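Local coordinates for protein cephalosporin hydroxylase CMCI (Streptomyces clavuligerus, PDB 2BM8) that takes part in cephamycin biosynthesis, probably as a methyltransferase that acts with its partner in the methoxylation of the cephalosporin nucleus, at residues I184-I189 / S222-G227. The protein carries 3 engineered substitutions. Residues are numbered along the deposited sequence; the frame is centred on the assembly and turned at random.
Sequences IIEDMI and SQLDRG
Q223 O is held twice by the chain at 186-187. D187 N gives it a hydrogen bond of 2.8 Å in the carbonyl plane, and E186 CA adds a weaker CA-H...O contact. G227 O is held in the same way: I185 N lies 3.0 Å from it at a nearly straight 168°, and I184 CA makes a CA-H...O contact with it. The fold is the seven-stranded Rossmann-like sheet of class I methyltransferases, strand order 3-2-1-4-5-7-6. The contact joins the end of strand 182-185 to the loop leading into its antiparallel neighbour, strand 228-231. A type II beta turn from L224 to G227 follows Q223.

L224 CD2 touches both I184 CG2, at 3.8 Å, and E186 CG, at 3.7 Å. L224 and E186 run alongside each other, while I184 crosses L224 obliquely. Helix 67-80 covers this patch, and the E186 carboxylate goes on to K65 and Y73. At the other end, R226 O is touched by I189 CG2 and accepts a hydrogen bond from NE1 of W41 of a neighbouring subunit. R226 grips D225 side-on with NE and NH2, both meeting the carboxylate from above its plane.

D187 and Q223 extend the same way, with carboxylate and amide planes 73° apart. L64, D66 and T69 bind the Q223 amide. One water bridges the pair, donating to D187 OD1 at 2.6 Å and accepting from Q223 NE2 at 3.2 Å.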
loop_
_atom_site.group_PDB
_atom_site.type_symbol
_atom_site.label_atom_id
_atom_site.label_comp_id
_atom_site.label_asym_id
_atom_site.label_seq_id
_atom_site.Cartn_x
_atom_site.Cartn_y
_atom_site.Cartn_z
ATOM N N ILE B 184 0.768 -7.903 -31.530
ATOM C CA ILE B 184 0.549 -7.769 -30.099
ATOM C C ILE B 184 0.903 -9.041 -29.333
ATOM O O ILE B 184 0.451 -10.135 -29.676
ATOM C CB ILE B 184 -0.917 -7.387 -29.835
ATOM C CG1 ILE B 184 -1.148 -5.940 -30.279
ATOM C CG2 ILE B 184 -1.256 -7.531 -28.359
ATOM C CD1 ILE B 184 -2.583 -5.579 -30.479
ATOM N N ILE B 185 1.699 -8.890 -28.281
ATOM C CA ILE B 185 2.030 -10.014 -27.415
ATOM C C ILE B 185 1.418 -9.761 -26.065
ATOM O O ILE B 185 1.828 -8.862 -25.352
ATOM C CB ILE B 185 3.555 -10.186 -27.311
ATOM C CG1 ILE B 185 4.118 -10.629 -28.657
ATOM C CG2 ILE B 185 3.898 -11.227 -26.258
ATOM C CD1 ILE B 185 5.548 -10.275 -28.878
ATOM N N GLU B 186 0.418 -10.549 -25.711
ATOM C CA GLU B 186 -0.255 -10.366 -24.432
ATOM C C GLU B 186 0.542 -11.076 -23.342
ATOM O O GLU B 186 1.198 -12.068 -23.622
ATOM C CB GLU B 186 -1.691 -10.888 -24.509
ATOM C CG GLU B 186 -2.565 -10.175 -25.549
ATOM C CD GLU B 186 -4.064 -10.428 -25.372
ATOM O OE1 GLU B 186 -4.427 -11.208 -24.475
ATOM O OE2 GLU B 186 -4.878 -9.862 -26.148
ATOM N N ASP B 187 0.550 -10.505 -22.133
ATOM C CA ASP B 187 1.007 -11.150 -20.896
ATOM C C ASP B 187 2.509 -11.384 -20.767
ATOM O O ASP B 187 3.104 -11.052 -19.728
ATOM C CB ASP B 187 0.282 -12.485 -20.678
ATOM C CG ASP B 187 -1.217 -12.308 -20.473
ATOM O OD1 ASP B 187 -1.591 -11.658 -19.462
ATOM O OD2 ASP B 187 -2.077 -12.766 -21.262
ATOM N N MET B 188 3.118 -11.950 -21.805
ATOM C CA MET B 188 4.422 -12.580 -21.655
ATOM C C MET B 188 5.634 -11.648 -21.641
ATOM O O MET B 188 6.642 -11.988 -21.017
ATOM C CB MET B 188 4.623 -13.671 -22.717
ATOM C CG MET B 188 5.720 -14.686 -22.347
ATOM S SD MET B 188 5.516 -15.505 -20.703
ATOM C CE MET B 188 4.741 -17.073 -21.176
ATOM N N ILE B 189 5.551 -10.487 -22.294
ATOM C CA ILE B 189 6.744 -9.645 -22.440
ATOM C C ILE B 189 7.377 -9.209 -21.119
ATOM O O ILE B 189 8.580 -9.267 -20.985
ATOM C CB ILE B 189 6.499 -8.455 -23.397
ATOM C CG1 ILE B 189 6.856 -8.904 -24.814
ATOM C CG2 ILE B 189 7.336 -7.235 -23.017
ATOM C CD1 ILE B 189 6.470 -7.971 -25.895
ATOM N N SER B 222 -2.906 -4.224 -17.741
ATOM C CA SER B 222 -1.901 -5.159 -17.243
ATOM C C SER B 222 -1.653 -6.346 -18.198
ATOM O O SER B 222 -0.543 -6.853 -18.259
ATOM C CB SER B 222 -2.249 -5.638 -15.830
ATOM O OG SER B 222 -3.255 -6.636 -15.830
ATOM N N GLN B 223 -2.649 -6.756 -18.987
ATOM C CA GLN B 223 -2.434 -7.854 -19.937
ATOM C C GLN B 223 -1.667 -7.419 -21.191
ATOM O O GLN B 223 -0.906 -8.199 -21.750
ATOM C CB GLN B 223 -3.758 -8.528 -20.341
ATOM C CG GLN B 223 -4.356 -9.471 -19.268
ATOM C CD GLN B 223 -5.773 -9.913 -19.618
ATOM O OE1 GLN B 223 -6.581 -9.093 -20.095
ATOM N NE2 GLN B 223 -6.089 -11.206 -19.378
ATOM N N LEU B 224 -1.866 -6.189 -21.642
ATOM C CA LEU B 224 -1.190 -5.702 -22.832
ATOM C C LEU B 224 0.083 -4.913 -22.529
ATOM O O LEU B 224 0.771 -4.499 -23.440
ATOM C CB LEU B 224 -2.134 -4.808 -23.610
ATOM C CG LEU B 224 -3.407 -5.465 -24.093
ATOM C CD1 LEU B 224 -4.324 -4.406 -24.661
ATOM C CD2 LEU B 224 -3.073 -6.537 -25.115
ATOM N N ASP B 225 0.359 -4.704 -21.244
ATOM C CA ASP B 225 1.520 -3.980 -20.732
ATOM C C ASP B 225 2.733 -4.145 -21.614
ATOM O O ASP B 225 3.227 -5.262 -21.784
ATOM C CB ASP B 225 1.861 -4.532 -19.332
ATOM C CG ASP B 225 2.825 -3.654 -18.557
ATOM O OD1 ASP B 225 3.350 -2.657 -19.071
ATOM O OD2 ASP B 225 3.124 -3.900 -17.385
ATOM N N ARG B 226 3.202 -3.028 -22.171
ATOM C CA ARG B 226 4.457 -2.960 -22.925
ATOM C C ARG B 226 4.576 -3.985 -24.072
ATOM O O ARG B 226 5.691 -4.355 -24.439
ATOM C CB ARG B 226 5.644 -3.112 -21.964
ATOM C CG ARG B 226 5.847 -1.957 -20.988
ATOM C CD ARG B 226 6.855 -2.269 -19.873
ATOM N NE ARG B 226 6.260 -3.124 -18.841
ATOM C CZ ARG B 226 6.933 -3.770 -17.893
ATOM N NH1 ARG B 226 8.252 -3.697 -17.810
ATOM N NH2 ARG B 226 6.275 -4.515 -17.018
ATOM N N GLY B 227 3.443 -4.404 -24.646
ATOM C CA GLY B 227 3.407 -5.474 -25.643
ATOM C C GLY B 227 2.657 -5.155 -26.928
ATOM O O GLY B 227 2.476 -6.035 -27.771
HETATM O O HOH W 1 -3.580 -12.782 -18.291
#